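PDB 6SKY: Serine/threonine-protein kinase Tel1 from Chaetomium thermophilum, which is a serine/threonine protein kinase that uses ATP to phosphorylate its substrates and probably senses DNA damage to activate checkpoint signalling. Local coordinates for residues A[2370-2382]-A[2397-2411]. Residues are numbered along the deposited sequence; the frame is centred on the assembly and turned at random.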
ATOM      1  N   ARG A2370     -19.374  32.620   1.567  1.00 49.19           N
ATOM      2  CA  ARG A2370     -20.164  31.399   1.436  1.00 49.19           C
ATOM      3  C   ARG A2370     -21.309  31.554   0.443  1.00 49.19           C
ATOM      4  O   ARG A2370     -21.656  30.595  -0.256  1.00 49.19           O
ATOM      5  CB  ARG A2370     -20.705  30.980   2.793  1.00 49.19           C
ATOM      6  CG  ARG A2370     -19.640  30.696   3.803  1.00 49.19           C
ATOM      7  CD  ARG A2370     -20.239  30.082   5.035  1.00 49.19           C
ATOM      8  NE  ARG A2370     -20.746  28.743   4.782  1.00 49.19           N
ATOM      9  CZ  ARG A2370     -19.994  27.651   4.818  1.00 49.19           C
ATOM     10  NH1 ARG A2370     -20.531  26.468   4.584  1.00 49.19           N
ATOM     11  NH2 ARG A2370     -18.704  27.746   5.084  1.00 49.19           N
ATOM     12  N   SER A2371     -21.906  32.739   0.358  1.00 46.32           N
ATOM     13  CA  SER A2371     -22.975  32.958  -0.608  1.00 46.32           C
ATOM     14  C   SER A2371     -22.455  32.897  -2.038  1.00 46.32           C
ATOM     15  O   SER A2371     -23.111  32.334  -2.924  1.00 46.32           O
ATOM     16  CB  SER A2371     -23.644  34.300  -0.339  1.00 46.32           C
ATOM     17  OG  SER A2371     -24.564  34.624  -1.360  1.00 46.32           O
ATOM     18  N   GLU A2372     -21.283  33.478  -2.288  1.00 45.18           N
ATOM     19  CA  GLU A2372     -20.687  33.365  -3.613  1.00 45.18           C
ATOM     20  C   GLU A2372     -20.392  31.915  -3.962  1.00 45.18           C
ATOM     21  O   GLU A2372     -20.635  31.480  -5.096  1.00 45.18           O
ATOM     22  CB  GLU A2372     -19.414  34.198  -3.693  1.00 45.18           C
ATOM     23  CG  GLU A2372     -19.664  35.683  -3.771  1.00 45.18           C
ATOM     24  CD  GLU A2372     -18.401  36.493  -3.588  1.00 45.18           C
ATOM     25  OE1 GLU A2372     -17.331  35.889  -3.366  1.00 45.18           O
ATOM     26  OE2 GLU A2372     -18.481  37.738  -3.660  1.00 45.18           O
ATOM     27  N   PHE A2373     -19.855  31.153  -3.011  1.00 40.52           N
ATOM     28  CA  PHE A2373     -19.595  29.745  -3.286  1.00 40.52           C
ATOM     29  C   PHE A2373     -20.875  28.997  -3.618  1.00 40.52           C
ATOM     30  O   PHE A2373     -20.885  28.139  -4.504  1.00 40.52           O
ATOM     31  CB  PHE A2373     -18.901  29.087  -2.104  1.00 40.52           C
ATOM     32  CG  PHE A2373     -17.422  29.229  -2.124  1.00 40.52           C
ATOM     33  CD1 PHE A2373     -16.741  29.309  -3.314  1.00 40.52           C
ATOM     34  CD2 PHE A2373     -16.709  29.290  -0.949  1.00 40.52           C
ATOM     35  CE1 PHE A2373     -15.389  29.439  -3.331  1.00 40.52           C
ATOM     36  CE2 PHE A2373     -15.355  29.424  -0.965  1.00 40.52           C
ATOM     37  CZ  PHE A2373     -14.695  29.497  -2.156  1.00 40.52           C
ATOM     38  N   LEU A2374     -21.965  29.303  -2.918  1.00 37.97           N
ATOM     39  CA  LEU A2374     -23.232  28.638  -3.202  1.00 37.97           C
ATOM     40  C   LEU A2374     -23.726  28.960  -4.606  1.00 37.97           C
ATOM     41  O   LEU A2374     -24.176  28.071  -5.340  1.00 37.97           O
ATOM     42  CB  LEU A2374     -24.273  29.041  -2.167  1.00 37.97           C
ATOM     43  CG  LEU A2374     -25.652  28.422  -2.328  1.00 37.97           C
ATOM     44  CD1 LEU A2374     -25.611  26.974  -1.930  1.00 37.97           C
ATOM     45  CD2 LEU A2374     -26.651  29.174  -1.495  1.00 37.97           C
ATOM     46  N   LYS A2375     -23.675  30.235  -4.988  1.00 37.02           N
ATOM     47  CA  LYS A2375     -24.059  30.613  -6.344  1.00 37.02           C
ATOM     48  C   LYS A2375     -23.273  29.828  -7.380  1.00 37.02           C
ATOM     49  O   LYS A2375     -23.847  29.245  -8.305  1.00 37.02           O
ATOM     50  CB  LYS A2375     -23.846  32.105  -6.562  1.00 37.02           C
ATOM     51  CG  LYS A2375     -25.013  32.969  -6.199  1.00 37.02           C
ATOM     52  CD  LYS A2375     -24.665  34.426  -6.400  1.00 37.02           C
ATOM     53  CE  LYS A2375     -25.805  35.331  -5.976  1.00 37.02           C
ATOM     54  NZ  LYS A2375     -25.479  36.778  -6.124  1.00 37.02           N
ATOM     55  N   LEU A2376     -21.946  29.819  -7.249  1.00 32.54           N
ATOM     56  CA  LEU A2376     -21.121  29.149  -8.247  1.00 32.54           C
ATOM     57  C   LEU A2376     -21.391  27.654  -8.280  1.00 32.54           C
ATOM     58  O   LEU A2376     -21.412  27.046  -9.353  1.00 32.54           O
ATOM     59  CB  LEU A2376     -19.648  29.414  -7.974  1.00 32.54           C
ATOM     60  CG  LEU A2376     -19.195  30.854  -8.134  1.00 32.54           C
ATOM     61  CD1 LEU A2376     -17.755  30.970  -7.735  1.00 32.54           C
ATOM     62  CD2 LEU A2376     -19.384  31.279  -9.557  1.00 32.54           C
ATOM     63  N   CYS A2377     -21.621  27.049  -7.118  1.00 32.42           N
ATOM     64  CA  CYS A2377     -21.880  25.616  -7.063  1.00 32.42           C
ATOM     65  C   CYS A2377     -23.155  25.261  -7.811  1.00 32.42           C
ATOM     66  O   CYS A2377     -23.164  24.360  -8.656  1.00 32.42           O
ATOM     67  CB  CYS A2377     -21.964  25.172  -5.605  1.00 32.42           C
ATOM     68  SG  CYS A2377     -22.002  23.408  -5.342  1.00 32.42           S
ATOM     69  N   ILE A2378     -24.248  25.965  -7.518  1.00 30.84           N
ATOM     70  CA  ILE A2378     -25.513  25.630  -8.164  1.00 30.84           C
ATOM     71  C   ILE A2378     -25.439  25.899  -9.660  1.00 30.84           C
ATOM     72  O   ILE A2378     -25.866  25.070 -10.479  1.00 30.84           O
ATOM     73  CB  ILE A2378     -26.670  26.393  -7.502  1.00 30.84           C
ATOM     74  CG1 ILE A2378     -27.082  25.696  -6.216  1.00 30.84           C
ATOM     75  CG2 ILE A2378     -27.849  26.473  -8.423  1.00 30.84           C
ATOM     76  CD1 ILE A2378     -28.197  26.367  -5.513  1.00 30.84           C
ATOM     77  N   GLU A2379     -24.880  27.046 -10.045  1.00 31.17           N
ATOM     78  CA  GLU A2379     -24.813  27.390 -11.457  1.00 31.17           C
ATOM     79  C   GLU A2379     -23.994  26.381 -12.242  1.00 31.17           C
ATOM     80  O   GLU A2379     -24.392  25.972 -13.335  1.00 31.17           O
ATOM     81  CB  GLU A2379     -24.234  28.785 -11.616  1.00 31.17           C
ATOM     82  CG  GLU A2379     -23.799  29.105 -13.009  1.00 31.17           C
ATOM     83  CD  GLU A2379     -23.182  30.475 -13.101  1.00 31.17           C
ATOM     84  OE1 GLU A2379     -23.230  31.216 -12.101  1.00 31.17           O
ATOM     85  OE2 GLU A2379     -22.645  30.814 -14.171  1.00 31.17           O
ATOM     86  N   ASN A2380     -22.854  25.952 -11.703  1.00 28.21           N
ATOM     87  CA  ASN A2380     -22.018  25.030 -12.453  1.00 28.21           C
ATOM     88  C   ASN A2380     -22.558  23.610 -12.442  1.00 28.21           C
ATOM     89  O   ASN A2380     -22.335  22.881 -13.403  1.00 28.21           O
ATOM     90  CB  ASN A2380     -20.594  25.059 -11.922  1.00 28.21           C
ATOM     91  CG  ASN A2380     -19.883  26.335 -12.253  1.00 28.21           C
ATOM     92  OD1 ASN A2380     -19.736  26.695 -13.409  1.00 28.21           O
ATOM     93  ND2 ASN A2380     -19.445  27.035 -11.235  1.00 28.21           N
ATOM     94  N   TYR A2381     -23.282  23.193 -11.403  1.00 27.04           N
ATOM     95  CA  TYR A2381     -23.979  21.911 -11.487  1.00 27.04           C
ATOM     96  C   TYR A2381     -24.996  21.924 -12.615  1.00 27.04           C
ATOM     97  O   TYR A2381     -25.077  20.982 -13.410  1.00 27.04           O
ATOM     98  CB  TYR A2381     -24.666  21.584 -10.167  1.00 27.04           C
ATOM     99  CG  TYR A2381     -23.809  20.808  -9.217  1.00 27.04           C
ATOM    100  CD1 TYR A2381     -23.027  19.772  -9.660  1.00 27.04           C
ATOM    101  CD2 TYR A2381     -23.767  21.125  -7.877  1.00 27.04           C
ATOM    102  CE1 TYR A2381     -22.242  19.073  -8.803  1.00 27.04           C
ATOM    103  CE2 TYR A2381     -22.982  20.430  -7.017  1.00 27.04           C
ATOM    104  CZ  TYR A2381     -22.222  19.404  -7.483  1.00 27.04           C
ATOM    105  OH  TYR A2381     -21.428  18.699  -6.622  1.00 27.04           O
ATOM    106  N   LEU A2382     -25.776  23.000 -12.710  1.00 27.09           N
ATOM    107  CA  LEU A2382     -26.781  23.062 -13.763  1.00 27.09           C
ATOM    108  C   LEU A2382     -26.147  23.142 -15.144  1.00 27.09           C
ATOM    109  O   LEU A2382     -26.661  22.553 -16.096  1.00 27.09           O
ATOM    110  CB  LEU A2382     -27.709  24.244 -13.532  1.00 27.09           C
ATOM    111  CG  LEU A2382     -28.706  24.009 -12.415  1.00 27.09           C
ATOM    112  CD1 LEU A2382     -29.564  25.214 -12.267  1.00 27.09           C
ATOM    113  CD2 LEU A2382     -29.535  22.799 -12.721  1.00 27.09           C
ATOM    114  N   ARG A2397     -27.108  15.421  -6.556  1.00 32.89           N
ATOM    115  CA  ARG A2397     -26.406  16.368  -5.702  1.00 32.89           C
ATOM    116  C   ARG A2397     -26.972  17.771  -5.853  1.00 32.89           C
ATOM    117  O   ARG A2397     -27.155  18.479  -4.856  1.00 32.89           O
ATOM    118  CB  ARG A2397     -24.915  16.342  -6.014  1.00 32.89           C
ATOM    119  CG  ARG A2397     -24.101  17.294  -5.178  1.00 32.89           C
ATOM    120  CD  ARG A2397     -24.425  17.172  -3.711  1.00 32.89           C
ATOM    121  NE  ARG A2397     -23.949  18.329  -2.966  1.00 32.89           N
ATOM    122  CZ  ARG A2397     -24.343  18.642  -1.738  1.00 32.89           C
ATOM    123  NH1 ARG A2397     -23.857  19.716  -1.140  1.00 32.89           N
ATOM    124  NH2 ARG A2397     -25.227  17.888  -1.112  1.00 32.89           N
ATOM    125  N   PHE A2398     -27.267  18.189  -7.080  1.00 29.84           N
ATOM    126  CA  PHE A2398     -27.942  19.464  -7.260  1.00 29.84           C
ATOM    127  C   PHE A2398     -29.272  19.487  -6.535  1.00 29.84           C
ATOM    128  O   PHE A2398     -29.642  20.503  -5.949  1.00 29.84           O
ATOM    129  CB  PHE A2398     -28.166  19.765  -8.737  1.00 29.84           C
ATOM    130  CG  PHE A2398     -29.236  20.784  -8.966  1.00 29.84           C
ATOM    131  CD1 PHE A2398     -28.978  22.121  -8.779  1.00 29.84           C
ATOM    132  CD2 PHE A2398     -30.507  20.405  -9.327  1.00 29.84           C
ATOM    133  CE1 PHE A2398     -29.956  23.049  -8.965  1.00 29.84           C
ATOM    134  CE2 PHE A2398     -31.483  21.335  -9.509  1.00 29.84           C
ATOM    135  CZ  PHE A2398     -31.207  22.657  -9.329  1.00 29.84           C
ATOM    136  N   MET A2399     -30.016  18.384  -6.579  1.00 33.38           N
ATOM    137  CA  MET A2399     -31.333  18.354  -5.961  1.00 33.38           C
ATOM    138  C   MET A2399     -31.231  18.476  -4.451  1.00 33.38           C
ATOM    139  O   MET A2399     -31.978  19.237  -3.832  1.00 33.38           O
ATOM    140  CB  MET A2399     -32.052  17.069  -6.356  1.00 33.38           C
ATOM    141  CG  MET A2399     -33.530  17.093  -6.104  1.00 33.38           C
ATOM    142  SD  MET A2399     -34.259  18.612  -6.727  1.00 33.38           S
ATOM    143  CE  MET A2399     -33.940  18.454  -8.476  1.00 33.38           C
ATOM    144  N   ALA A2400     -30.316  17.727  -3.839  1.00 33.13           N
ATOM    145  CA  ALA A2400     -30.105  17.861  -2.401  1.00 33.13           C
ATOM    146  C   ALA A2400     -29.723  19.290  -2.041  1.00 33.13           C
ATOM    147  O   ALA A2400     -30.283  19.887  -1.113  1.00 33.13           O
ATOM    148  CB  ALA A2400     -29.031  16.883  -1.941  1.00 33.13           C
ATOM    149  N   LEU A2401     -28.783  19.862  -2.790  1.00 32.62           N
ATOM    150  CA  LEU A2401     -28.299  21.203  -2.494  1.00 32.62           C
ATOM    151  C   LEU A2401     -29.389  22.249  -2.671  1.00 32.62           C
ATOM    152  O   LEU A2401     -29.433  23.232  -1.932  1.00 32.62           O
ATOM    153  CB  LEU A2401     -27.112  21.509  -3.390  1.00 32.62           C
ATOM    154  CG  LEU A2401     -26.361  22.802  -3.163  1.00 32.62           C
ATOM    155  CD1 LEU A2401     -25.664  22.749  -1.838  1.00 32.62           C
ATOM    156  CD2 LEU A2401     -25.376  22.958  -4.273  1.00 32.62           C
ATOM    157  N   TRP A2402     -30.271  22.065  -3.644  1.00 32.35           N
ATOM    158  CA  TRP A2402     -31.323  23.042  -3.876  1.00 32.35           C
ATOM    159  C   TRP A2402     -32.436  22.914  -2.857  1.00 32.35           C
ATOM    160  O   TRP A2402     -33.014  23.918  -2.441  1.00 32.35           O
ATOM    161  CB  TRP A2402     -31.892  22.882  -5.277  1.00 32.35           C
ATOM    162  CG  TRP A2402     -32.939  23.876  -5.622  1.00 32.35           C
ATOM    163  CD1 TRP A2402     -33.007  25.163  -5.207  1.00 32.35           C
ATOM    164  CD2 TRP A2402     -34.070  23.664  -6.460  1.00 32.35           C
ATOM    165  NE1 TRP A2402     -34.109  25.772  -5.737  1.00 32.35           N
ATOM    166  CE2 TRP A2402     -34.781  24.868  -6.512  1.00 32.35           C
ATOM    167  CE3 TRP A2402     -34.552  22.569  -7.177  1.00 32.35           C
ATOM    168  CZ2 TRP A2402     -35.945  25.010  -7.247  1.00 32.35           C
ATOM    169  CZ3 TRP A2402     -35.703  22.714  -7.905  1.00 32.35           C
ATOM    170  CH2 TRP A2402     -36.386  23.922  -7.936  1.00 32.35           C
ATOM    171  N   LEU A2403     -32.770  21.690  -2.452  1.00 34.88           N
ATOM    172  CA  LEU A2403     -33.831  21.529  -1.470  1.00 34.88           C
ATOM    173  C   LEU A2403     -33.383  21.967  -0.087  1.00 34.88           C
ATOM    174  O   LEU A2403     -34.215  22.373   0.724  1.00 34.88           O
ATOM    175  CB  LEU A2403     -34.315  20.083  -1.440  1.00 34.88           C
ATOM    176  CG  LEU A2403     -35.006  19.559  -2.698  1.00 34.88           C
ATOM    177  CD1 LEU A2403     -35.686  18.243  -2.423  1.00 34.88           C
ATOM    178  CD2 LEU A2403     -35.994  20.560  -3.233  1.00 34.88           C
ATOM    179  N   GLU A2404     -32.083  21.899   0.208  1.00 42.13           N
ATOM    180  CA  GLU A2404     -31.613  22.448   1.476  1.00 42.13           C
ATOM    181  C   GLU A2404     -31.775  23.960   1.523  1.00 42.13           C
ATOM    182  O   GLU A2404     -32.070  24.525   2.580  1.00 42.13           O
ATOM    183  CB  GLU A2404     -30.157  22.073   1.714  1.00 42.13           C
ATOM    184  CG  GLU A2404     -29.957  20.642   2.139  1.00 42.13           C
ATOM    185  CD  GLU A2404     -28.493  20.255   2.215  1.00 42.13           C
ATOM    186  OE1 GLU A2404     -27.634  21.156   2.128  1.00 42.13           O
ATOM    187  OE2 GLU A2404     -28.202  19.048   2.350  1.00 42.13           O
ATOM    188  N   LYS A2405     -31.590  24.630   0.391  1.00 44.17           N
ATOM    189  CA  LYS A2405     -31.596  26.084   0.301  1.00 44.17           C
ATOM    190  C   LYS A2405     -32.878  26.611  -0.329  1.00 44.17           C
ATOM    191  O   LYS A2405     -32.854  27.565  -1.099  1.00 44.17           O
ATOM    192  CB  LYS A2405     -30.401  26.576  -0.501  1.00 44.17           C
ATOM    193  CG  LYS A2405     -29.098  25.986  -0.073  1.00 44.17           C
ATOM    194  CD  LYS A2405     -28.721  26.482   1.286  1.00 44.17           C
ATOM    195  CE  LYS A2405     -27.341  26.023   1.656  1.00 44.17           C
ATOM    196  NZ  LYS A2405     -26.836  26.799   2.808  1.00 44.17           N
ATOM    197  N   SER A2406     -34.012  25.992  -0.024  1.00 46.55           N
ATOM    198  CA  SER A2406     -35.258  26.433  -0.629  1.00 46.55           C
ATOM    199  C   SER A2406     -35.676  27.818  -0.161  1.00 46.55           C
ATOM    200  O   SER A2406     -36.516  28.449  -0.808  1.00 46.55           O
ATOM    201  CB  SER A2406     -36.363  25.422  -0.341  1.00 46.55           C
ATOM    202  OG  SER A2406     -36.326  24.991   1.003  1.00 46.55           O
ATOM    203  N   GLU A2407     -35.110  28.311   0.939  1.00 55.25           N
ATOM    204  CA  GLU A2407     -35.468  29.633   1.438  1.00 55.25           C
ATOM    205  C   GLU A2407     -34.556  30.725   0.906  1.00 55.25           C
ATOM    206  O   GLU A2407     -35.024  31.822   0.595  1.00 55.25           O
ATOM    207  CB  GLU A2407     -35.442  29.649   2.965  1.00 55.25           C
ATOM    208  CG  GLU A2407     -36.730  29.180   3.602  1.00 55.25           C
ATOM    209  CD  GLU A2407     -36.830  27.681   3.658  1.00 55.25           C
ATOM    210  OE1 GLU A2407     -35.779  27.018   3.564  1.00 55.25           O
ATOM    211  OE2 GLU A2407     -37.957  27.164   3.796  1.00 55.25           O
ATOM    212  N   GLU A2408     -33.263  30.445   0.794  1.00 56.05           N
ATOM    213  CA  GLU A2408     -32.296  31.444   0.369  1.00 56.05           C
ATOM    214  C   GLU A2408     -32.568  31.886  -1.058  1.00 56.05           C
ATOM    215  O   GLU A2408     -32.327  31.130  -2.000  1.00 56.05           O
ATOM    216  CB  GLU A2408     -30.886  30.882   0.502  1.00 56.05           C
ATOM    217  CG  GLU A2408     -30.680  30.097   1.780  1.00 56.05           C
ATOM    218  CD  GLU A2408     -29.224  29.933   2.129  1.00 56.05           C
ATOM    219  OE1 GLU A2408     -28.371  30.387   1.341  1.00 56.05           O
ATOM    220  OE2 GLU A2408     -28.928  29.358   3.195  1.00 56.05           O
ATOM    221  N   GLU A2409     -33.054  33.115  -1.230  1.00 54.73           N
ATOM    222  CA  GLU A2409     -33.543  33.551  -2.531  1.00 54.73           C
ATOM    223  C   GLU A2409     -32.444  33.646  -3.578  1.00 54.73           C
ATOM    224  O   GLU A2409     -32.747  33.682  -4.774  1.00 54.73           O
ATOM    225  CB  GLU A2409     -34.251  34.897  -2.397  1.00 54.73           C
ATOM    226  CG  GLU A2409     -35.427  35.066  -3.340  1.00 54.73           C
ATOM    227  CD  GLU A2409     -36.513  34.022  -3.125  1.00 54.73           C
ATOM    228  OE1 GLU A2409     -36.647  33.516  -1.991  1.00 54.73           O
ATOM    229  OE2 GLU A2409     -37.235  33.704  -4.092  1.00 54.73           O
ATOM    230  N   VAL A2410     -31.181  33.678  -3.161  1.00 49.82           N
ATOM    231  CA  VAL A2410     -30.081  33.702  -4.116  1.00 49.82           C
ATOM    232  C   VAL A2410     -30.007  32.385  -4.881  1.00 49.82           C
ATOM    233  O   VAL A2410     -29.831  32.366  -6.111  1.00 49.82           O
ATOM    234  CB  VAL A2410     -28.774  34.023  -3.372  1.00 49.82           C
ATOM    235  CG1 VAL A2410     -27.641  33.157  -3.858  1.00 49.82           C
ATOM    236  CG2 VAL A2410     -28.439  35.493  -3.525  1.00 49.82           C
ATOM    237  N   ALA A2411     -30.157  31.267  -4.170  1.00 45.23           N
ATOM    238  CA  ALA A2411     -30.194  29.970  -4.826  1.00 45.23           C
ATOM    239  C   ALA A2411     -31.351  29.893  -5.803  1.00 45.23           C
ATOM    240  O   ALA A2411     -31.204  29.370  -6.913  1.00 45.23           O
ATOM    241  CB  ALA A2411     -30.300  28.862  -3.785  1.00 45.23           C
TER
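The Phe2398 ring carries Leu2382 on one face and its own helix neighbour Trp2402 on the other: CD2 of Leu2382 makes a CH-pi contact 3.8 Å from the ring centroid and nearly on its normal, CB of Trp2402 lies offset toward the rim, and CG2 of Ile2378 meets the edge. Both segments belong to the helical FAT region, where segments 2370-2382 and 2397-2404, on helices 2348-2387 and 2394-2404, pack at 142°, roughly antiparallel, with the start of helix 2409-2418 completing the interface. The phenyl group reaches Leu2382 because its CG stands anti to the backbone N (chi1 160°). An alanine in place of Phe2398 would probably leave a gap between Leu2382 and Trp2402 and deprive Ile2378 CG2 of its ring-edge neighbour.

At the Tyr2381 ring, CD2 of Leu2401 comes in at the edge, whereas Arg2397 crosses obliquely, its CG 3.3 Å from the phenol OH and its guanidinium 82° from the ring plane. The polar end of Arg2397 is turned to Asp2300 of helix 2286-2303 in a salt bridge, and the same carboxylate takes a weak hydrogen bond from Tyr2381. Leu2401 is a knob in a hole formed by Leu2374, Cys2377, Ile2378 and Tyr2381; its CD2 lies 3.6 Å from SG of Cys2377 and 3.8 Å from CG1 of Ile2378.

Ile2378 extends CD1 across to CB of Ala2411, which lies beyond the turn, at 3.7 Å. Leu2374 splits its methyls, CD1 on the aliphatic chain of Lys2405 and CD2 beside the Glu2408 carboxylate, whose other oxygen, OE2, forms a salt bridge with Lys2405 NZ, its hydrogen bond weak. At the outer margin the extended Lys2375 chain runs across Val2410 at about a right angle, with CE 3.5 Å from CG1 and 3.6 Å from CG2 of that valine.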